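Local structure of flavoprotein 390 (Photobacterium phosphoreum, 1FVP) at residues A[9-14]-A[129-134]; A[36-41]-A[209-214]. The protein binds flavin mononucleotide carrying a covalently attached C14 fatty acid as a homodimer of the bacterial luciferase family, to which alkanal monooxygenase activity is generally assigned. All blocks are in the same frame, centred on the assembly; numbering follows the deposited sequence.

Contact 1 of 2, residues A[9-14]-A[129-134]; sequences FFVNFY and MLHVNV. With FMA (6-(3-tetradecanoic acid) flavine mononucleotide), chain E.
The backbone oxygen of Leu130, a residue whose backbone is hydrogen-bonded to Leu198 and Cys200, meets the rim of the Phe9 ring, lying near the ring plane with Leu130 O 3.1 Å from Phe9 CE2. No hydrogen bond joins the two segments. Met129 comes over a face of the same ring: its SD stands 4.8 Å from the ring centroid, only 4° off the normal, a Met-aromatic contact at some distance. The CB of Met129 is 3.9 Å from Phe9 CE2. Phe9 CB itself points at segment 129-134, and with CG between the backbone N and the carbonyl carbon (chi1 82°) the ring rim reaches Leu130 O. The ring edge also points at the face of the His131 imidazole, a T-shaped pair with planes at 66°. Val11 CG1 adds an apolar touch on His131 CE1 at 4.0 Å, the two side chains crossing at about a right angle.

FMA C15 lies over one face of the Phe10 ring, offset toward the rim, and Phe10 CB is 3.4 Å from FMA C14. FMA C4 lies over one face of the Tyr14 ring, whose OH is hydrogen-bonded to Lys61 O of the second subunit. Strand 195-199 pairs with both strands of the contact, consistent with side chains meeting inside a luciferase-type beta/alpha barrel. Trp96 packs on Phe9 and His131, while Tyr148 of helix 138-155 closes on Val11 and His131.

Contact 2 of 2, residues A[36-41]-A[209-214]; sequences DEDTSI and KKKSVM
Asp38, near the end of helix 23-38, is the first residue of segment 36-41 to touch helix 207-227: its OD2 lies 4.0 Å from Lys211 CD. The carboxylate thus rests against the aliphatic part of the lysine. Lys211 leaves its helix with CG anti to the backbone N, then bends at chi3 (59°) and chi4 (71°), and the ammonium NZ ends 6.1 Å from Asp38 OD2, too far for an ion pair. That oxygen forms a salt bridge with Arg33 NH1, five residues earlier in helix 23-38. Lys211 also packs on Arg33 and Ile34.

Thr39 follows and divides its two branches between the helices. Its hydroxyl OG1 bonds back to the carbonyls of Ile34 and Ile35, while the methyl CG2, beside the backbone N, faces the other helix at 3.9 Å from Met214 O. That oxygen is itself hydrogen-bonded to the hydroxyl of Tyr42, just past the segment. Ser40 makes a weak hydrogen bond from OG to Thr39 O, 3.4 Å long, and leans with Thr39 on Asn218 farther along helix 207-227. Ile41, the last residue before strand 42-48, packs on Val221 of the same helix.

Van der Waals touches alone join the two segments, and they bury just 130 Å². The named polar partners of Asp38 OD2, Thr39 OG1 and Met214 O all lie outside them. Arg33 would be expected to do most to keep the Asp38 carboxylate ionised, with Lys211 adding at most a weak long-range effect.

Contacts 1 and 2 have centres about 15 Å apart and adjoin where strand 126-134 ends against helix 207-227. Val134 of contact 1 packs on Val213 of contact 2, and Lys209 CE lies beside Val134 O. Helix 23-38 follows strand 6-11 in the chain; Phe10 packs on Ala28, Thr31 and Leu32 of that helix, and Lys210 NZ hydrogen-bonds Thr31 OG1. Two flavin sites border the contacts. Segment 9-14 lines one, shared with the second subunit; Val132 and Val134 line another, and the side chain of Met214 is about 8 Å from a bound flavin.

Contact 1 of 2, residues A[9-14]-A[129-134]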
loop_
_atom_site.group_PDB
_atom_site.type_symbol
_atom_site.label_atom_id
_atom_site.label_comp_id
_atom_site.label_asym_id
_atom_site.label_seq_id
_atom_site.Cartn_x
_atom_site.Cartn_y
_atom_site.Cartn_z
ATOM N N PHE A 9 -10.724 2.628 0.576
ATOM C CA PHE A 9 -9.988 2.136 -0.602
ATOM C C PHE A 9 -10.619 2.773 -1.852
ATOM O O PHE A 9 -11.765 3.224 -1.790
ATOM C CB PHE A 9 -9.966 0.636 -0.699
ATOM C CG PHE A 9 -11.166 -0.027 -1.305
ATOM C CD1 PHE A 9 -11.228 -0.252 -2.681
ATOM C CD2 PHE A 9 -12.223 -0.428 -0.494
ATOM C CE1 PHE A 9 -12.329 -0.871 -3.237
ATOM C CE2 PHE A 9 -13.351 -1.056 -1.038
ATOM C CZ PHE A 9 -13.384 -1.260 -2.417
ATOM N N PHE A 10 -9.855 2.727 -2.913
ATOM C CA PHE A 10 -10.201 3.263 -4.225
ATOM C C PHE A 10 -9.760 2.277 -5.322
ATOM O O PHE A 10 -8.666 1.699 -5.169
ATOM C CB PHE A 10 -9.479 4.576 -4.502
ATOM C CG PHE A 10 -9.449 5.641 -3.474
ATOM C CD1 PHE A 10 -8.462 5.677 -2.507
ATOM C CD2 PHE A 10 -10.408 6.653 -3.481
ATOM C CE1 PHE A 10 -8.433 6.689 -1.560
ATOM C CE2 PHE A 10 -10.421 7.680 -2.538
ATOM C CZ PHE A 10 -9.408 7.691 -1.574
ATOM N N VAL A 11 -10.541 2.135 -6.389
ATOM C CA VAL A 11 -10.019 1.221 -7.436
ATOM C C VAL A 11 -9.051 2.140 -8.172
ATOM O O VAL A 11 -8.894 3.303 -7.750
ATOM C CB VAL A 11 -11.118 0.553 -8.219
ATOM C CG1 VAL A 11 -12.076 -0.245 -7.330
ATOM C CG2 VAL A 11 -11.879 1.556 -9.059
ATOM N N ASN A 12 -8.405 1.684 -9.194
ATOM C CA ASN A 12 -7.443 2.509 -9.958
ATOM C C ASN A 12 -7.795 2.148 -11.403
ATOM O O ASN A 12 -7.370 1.111 -11.934
ATOM C CB ASN A 12 -6.029 2.254 -9.528
ATOM C CG ASN A 12 -4.933 2.905 -10.341
ATOM O OD1 ASN A 12 -5.136 3.910 -11.049
ATOM N ND2 ASN A 12 -3.727 2.328 -10.243
ATOM N N PHE A 13 -8.609 3.049 -11.927
ATOM C CA PHE A 13 -9.068 2.830 -13.317
ATOM C C PHE A 13 -9.421 4.116 -14.032
ATOM O O PHE A 13 -9.680 5.162 -13.400
ATOM C CB PHE A 13 -10.244 1.858 -13.193
ATOM C CG PHE A 13 -10.202 0.870 -14.316
ATOM C CD1 PHE A 13 -10.497 1.299 -15.610
ATOM C CD2 PHE A 13 -9.862 -0.452 -14.062
ATOM C CE1 PHE A 13 -10.454 0.410 -16.671
ATOM C CE2 PHE A 13 -9.822 -1.369 -15.113
ATOM C CZ PHE A 13 -10.113 -0.922 -16.412
ATOM N N TYR A 14 -9.440 4.013 -15.358
ATOM C CA TYR A 14 -9.766 5.173 -16.210
ATOM C C TYR A 14 -11.262 5.193 -16.514
ATOM O O TYR A 14 -11.906 4.233 -16.947
ATOM C CB TYR A 14 -8.849 5.270 -17.425
ATOM C CG TYR A 14 -7.379 5.469 -17.093
ATOM C CD1 TYR A 14 -6.971 6.343 -16.071
ATOM C CD2 TYR A 14 -6.396 4.799 -17.822
ATOM C CE1 TYR A 14 -5.624 6.529 -15.784
ATOM C CE2 TYR A 14 -5.049 4.983 -17.541
ATOM C CZ TYR A 14 -4.664 5.841 -16.526
ATOM O OH TYR A 14 -3.328 5.984 -16.276
ATOM N N MET A 129 -13.381 -5.813 1.813
ATOM C CA MET A 129 -13.450 -4.746 0.829
ATOM C C MET A 129 -14.833 -4.663 0.139
ATOM O O MET A 129 -15.126 -5.476 -0.763
ATOM C CB MET A 129 -12.424 -4.817 -0.283
ATOM C CG MET A 129 -11.042 -5.189 0.080
ATOM S SD MET A 129 -9.928 -4.779 -1.324
ATOM C CE MET A 129 -10.742 -5.683 -2.641
ATOM N N LEU A 130 -15.563 -3.638 0.525
ATOM C CA LEU A 130 -16.879 -3.281 0.053
ATOM C C LEU A 130 -16.935 -1.887 -0.616
ATOM O O LEU A 130 -16.313 -0.894 -0.242
ATOM C CB LEU A 130 -17.830 -3.253 1.252
ATOM C CG LEU A 130 -17.862 -4.339 2.273
ATOM C CD1 LEU A 130 -18.321 -3.797 3.617
ATOM C CD2 LEU A 130 -18.814 -5.426 1.776
ATOM N N HIS A 131 -17.804 -1.836 -1.600
ATOM C CA HIS A 131 -18.177 -0.730 -2.457
ATOM C C HIS A 131 -19.440 -0.041 -1.967
ATOM O O HIS A 131 -20.471 -0.236 -2.641
ATOM C CB HIS A 131 -18.483 -1.207 -3.919
ATOM C CG HIS A 131 -17.508 -0.599 -4.857
ATOM N ND1 HIS A 131 -16.639 -1.244 -5.685
ATOM C CD2 HIS A 131 -17.270 0.734 -5.027
ATOM C CE1 HIS A 131 -15.922 -0.333 -6.340
ATOM N NE2 HIS A 131 -16.267 0.866 -5.958
ATOM N N VAL A 132 -19.430 0.704 -0.894
ATOM C CA VAL A 132 -20.634 1.397 -0.402
ATOM C C VAL A 132 -21.216 2.406 -1.390
ATOM O O VAL A 132 -20.526 3.004 -2.244
ATOM C CB VAL A 132 -20.274 2.095 0.929
ATOM C CG1 VAL A 132 -21.234 3.185 1.342
ATOM C CG2 VAL A 132 -20.171 1.067 2.045
ATOM N N ASN A 133 -22.513 2.615 -1.232
ATOM C CA ASN A 133 -23.298 3.585 -2.031
ATOM C C ASN A 133 -24.615 3.762 -1.269
ATOM O O ASN A 133 -25.443 2.879 -1.448
ATOM C CB ASN A 133 -23.502 3.164 -3.470
ATOM C CG ASN A 133 -24.358 4.144 -4.237
ATOM O OD1 ASN A 133 -25.317 4.648 -3.671
ATOM N ND2 ASN A 133 -24.044 4.443 -5.488
ATOM N N VAL A 134 -24.728 4.825 -0.521
ATOM C CA VAL A 134 -25.921 5.084 0.293
ATOM C C VAL A 134 -26.867 6.128 -0.266
ATOM O O VAL A 134 -26.495 7.307 -0.399
ATOM C CB VAL A 134 -25.420 5.454 1.718
ATOM C CG1 VAL A 134 -26.333 6.378 2.506
ATOM C CG2 VAL A 134 -25.121 4.204 2.528
HETATM N N1 FMA E . -2.905 8.196 -18.686
HETATM C C2 FMA E . -3.797 8.152 -19.680
HETATM O O2 FMA E . -3.745 7.625 -20.727
HETATM N N3 FMA E . -5.055 8.853 -19.485
HETATM C C4 FMA E . -5.321 9.524 -18.340
HETATM O O4 FMA E . -6.404 10.077 -18.278
HETATM C C4A FMA E . -4.343 9.557 -17.293
HETATM N N5 FMA E . -4.475 10.174 -16.140
HETATM C C5A FMA E . -3.597 10.228 -15.126
HETATM C C6 FMA E . -3.829 10.925 -13.947
HETATM C C7 FMA E . -2.859 10.905 -12.969
HETATM C C7M FMA E . -3.012 11.646 -11.594
HETATM C C8 FMA E . -1.614 10.208 -13.151
HETATM C C8M FMA E . -0.541 10.171 -12.116
HETATM C C9 FMA E . -1.416 9.537 -14.336
HETATM C C9A FMA E . -2.338 9.516 -15.341
HETATM N N10 FMA E . -2.204 8.869 -16.557
HETATM C C10 FMA E . -3.079 8.810 -17.566
HETATM C C1B FMA E . -0.903 8.112 -16.844
HETATM C C2B FMA E . 0.316 9.108 -17.067
HETATM O O2B FMA E . -0.176 10.290 -17.636
HETATM C C3B FMA E . 1.247 8.375 -18.015
HETATM O "O3'" FMA E . 0.568 7.888 -19.099
HETATM C C4B FMA E . 2.038 7.299 -17.268
HETATM O "O4'" FMA E . 1.676 7.349 -15.834
HETATM C C5B FMA E . 3.535 7.652 -17.438
HETATM O "O5'" FMA E . 4.284 6.514 -16.722
HETATM P P FMA E . 5.520 5.738 -17.320
HETATM O O1P FMA E . 5.841 6.640 -18.567
HETATM O O2P FMA E . 6.549 5.921 -16.317
HETATM O O3P FMA E . 5.163 4.422 -17.438
HETATM C "C1'" FMA E . -5.492 13.773 -15.229
HETATM O "O1'" FMA E . -5.806 14.435 -14.169
HETATM O "O2'" FMA E . -5.573 14.309 -16.358
HETATM C "C2'" FMA E . -5.605 12.305 -15.054
HETATM C "C3'" FMA E . -5.090 11.653 -13.788
HETATM C "C4'" FMA E . -6.144 11.147 -12.876
HETATM C "C5'" FMA E . -5.809 10.263 -11.698
HETATM C "C6'" FMA E . -6.787 9.200 -11.345
HETATM C "C7'" FMA E . -7.363 8.372 -12.482
HETATM C "C8'" FMA E . -8.496 7.500 -12.124
HETATM C "C9'" FMA E . -8.374 6.559 -10.919
HETATM C C11 FMA E . -8.920 7.189 -9.665
HETATM C C12 FMA E . -7.977 7.723 -8.645
HETATM C C13 FMA E . -7.388 6.833 -7.612
HETATM C C14 FMA E . -7.823 7.010 -6.189
HETATM C C15 FMA E . -6.838 7.640 -5.254
#

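Contact 2 of 2, residues A[36-41]-A[209-214]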
loop_
_atom_site.group_PDB
_atom_site.type_symbol
_atom_site.label_atom_id
_atom_site.label_comp_id
_atom_site.label_asym_id
_atom_site.label_seq_id
_atom_site.Cartn_x
_atom_site.Cartn_y
_atom_site.Cartn_z
ATOM N N ASP A 36 -8.480 13.098 5.902
ATOM C CA ASP A 36 -7.596 13.988 6.663
ATOM C C ASP A 36 -8.321 14.912 7.632
ATOM O O ASP A 36 -8.148 14.705 8.865
ATOM C CB ASP A 36 -6.533 14.660 5.795
ATOM C CG ASP A 36 -5.240 13.856 5.720
ATOM O OD1 ASP A 36 -4.341 13.958 6.585
ATOM O OD2 ASP A 36 -5.089 13.067 4.750
ATOM N N GLU A 37 -9.096 15.868 7.144
ATOM C CA GLU A 37 -9.760 16.836 8.016
ATOM C C GLU A 37 -11.174 16.663 8.476
ATOM O O GLU A 37 -11.558 17.260 9.525
ATOM C CB GLU A 37 -9.595 18.218 7.341
ATOM C CG GLU A 37 -9.243 18.236 5.867
ATOM C CD GLU A 37 -8.766 19.499 5.220
ATOM O OE1 GLU A 37 -9.255 20.618 5.349
ATOM O OE2 GLU A 37 -7.767 19.321 4.466
ATOM N N ASP A 38 -12.022 15.895 7.819
ATOM C CA ASP A 38 -13.435 15.737 8.212
ATOM C C ASP A 38 -13.787 14.401 8.849
ATOM O O ASP A 38 -14.994 14.052 8.867
ATOM C CB ASP A 38 -14.328 16.045 6.987
ATOM C CG ASP A 38 -14.219 17.479 6.505
ATOM O OD1 ASP A 38 -13.409 18.265 7.035
ATOM O OD2 ASP A 38 -14.962 17.842 5.560
ATOM N N THR A 39 -12.813 13.676 9.357
ATOM C CA THR A 39 -13.055 12.361 9.984
ATOM C C THR A 39 -11.918 12.002 10.911
ATOM O O THR A 39 -11.070 12.862 11.226
ATOM C CB THR A 39 -13.282 11.294 8.847
ATOM O OG1 THR A 39 -12.439 11.740 7.750
ATOM C CG2 THR A 39 -14.724 11.193 8.370
ATOM N N SER A 40 -11.874 10.769 11.346
ATOM C CA SER A 40 -10.874 10.191 12.249
ATOM C C SER A 40 -10.641 8.743 11.806
ATOM O O SER A 40 -9.730 8.384 11.071
ATOM C CB SER A 40 -11.337 10.187 13.693
ATOM O OG SER A 40 -11.180 11.429 14.332
ATOM N N ILE A 41 -11.555 7.930 12.266
ATOM C CA ILE A 41 -11.655 6.501 12.057
ATOM C C ILE A 41 -11.170 6.016 10.717
ATOM O O ILE A 41 -10.779 4.814 10.726
ATOM C CB ILE A 41 -13.076 6.022 12.517
ATOM C CG1 ILE A 41 -14.146 6.307 11.457
ATOM C CG2 ILE A 41 -13.429 6.695 13.888
ATOM C CD1 ILE A 41 -15.479 5.534 11.652
ATOM N N LYS A 209 -23.372 14.075 -0.597
ATOM C CA LYS A 209 -23.976 12.887 0.039
ATOM C C LYS A 209 -22.794 12.250 0.790
ATOM O O LYS A 209 -22.808 12.293 2.018
ATOM C CB LYS A 209 -24.525 11.804 -0.844
ATOM C CG LYS A 209 -25.605 10.949 -0.204
ATOM C CD LYS A 209 -26.459 10.282 -1.276
ATOM C CE LYS A 209 -25.688 9.483 -2.294
ATOM N NZ LYS A 209 -26.561 8.925 -3.371
ATOM N N LYS A 210 -21.882 11.781 -0.045
ATOM C CA LYS A 210 -20.639 11.104 0.363
ATOM C C LYS A 210 -19.961 11.757 1.556
ATOM O O LYS A 210 -19.672 11.038 2.547
ATOM C CB LYS A 210 -19.682 10.873 -0.790
ATOM C CG LYS A 210 -18.232 10.665 -0.367
ATOM C CD LYS A 210 -17.378 10.171 -1.522
ATOM C CE LYS A 210 -16.640 11.278 -2.250
ATOM N NZ LYS A 210 -16.237 10.791 -3.605
ATOM N N LYS A 211 -19.730 13.058 1.511
ATOM C CA LYS A 211 -19.096 13.718 2.671
ATOM C C LYS A 211 -19.996 13.522 3.885
ATOM O O LYS A 211 -19.481 13.384 4.998
ATOM C CB LYS A 211 -18.785 15.189 2.464
ATOM C CG LYS A 211 -18.468 15.965 3.733
ATOM C CD LYS A 211 -18.451 17.466 3.551
ATOM C CE LYS A 211 -19.760 18.016 3.044
ATOM N NZ LYS A 211 -20.880 17.989 4.030
ATOM N N SER A 212 -21.298 13.486 3.687
ATOM C CA SER A 212 -22.245 13.330 4.803
ATOM C C SER A 212 -22.372 11.921 5.318
ATOM O O SER A 212 -22.589 11.735 6.535
ATOM C CB SER A 212 -23.588 13.962 4.475
ATOM O OG SER A 212 -23.374 15.378 4.537
ATOM N N VAL A 213 -22.247 10.964 4.419
ATOM C CA VAL A 213 -22.313 9.548 4.784
ATOM C C VAL A 213 -20.970 9.152 5.426
ATOM O O VAL A 213 -20.897 8.047 5.974
ATOM C CB VAL A 213 -22.578 8.617 3.594
ATOM C CG1 VAL A 213 -23.733 7.671 3.909
ATOM C CG2 VAL A 213 -22.734 9.314 2.272
ATOM N N MET A 214 -19.971 10.015 5.305
ATOM C CA MET A 214 -18.645 9.715 5.864
ATOM C C MET A 214 -18.504 10.261 7.274
ATOM O O MET A 214 -18.277 9.476 8.207
ATOM C CB MET A 214 -17.500 10.131 4.953
ATOM C CG MET A 214 -17.221 9.028 3.949
ATOM S SD MET A 214 -15.860 9.592 2.881
ATOM C CE MET A 214 -14.453 9.357 3.967
#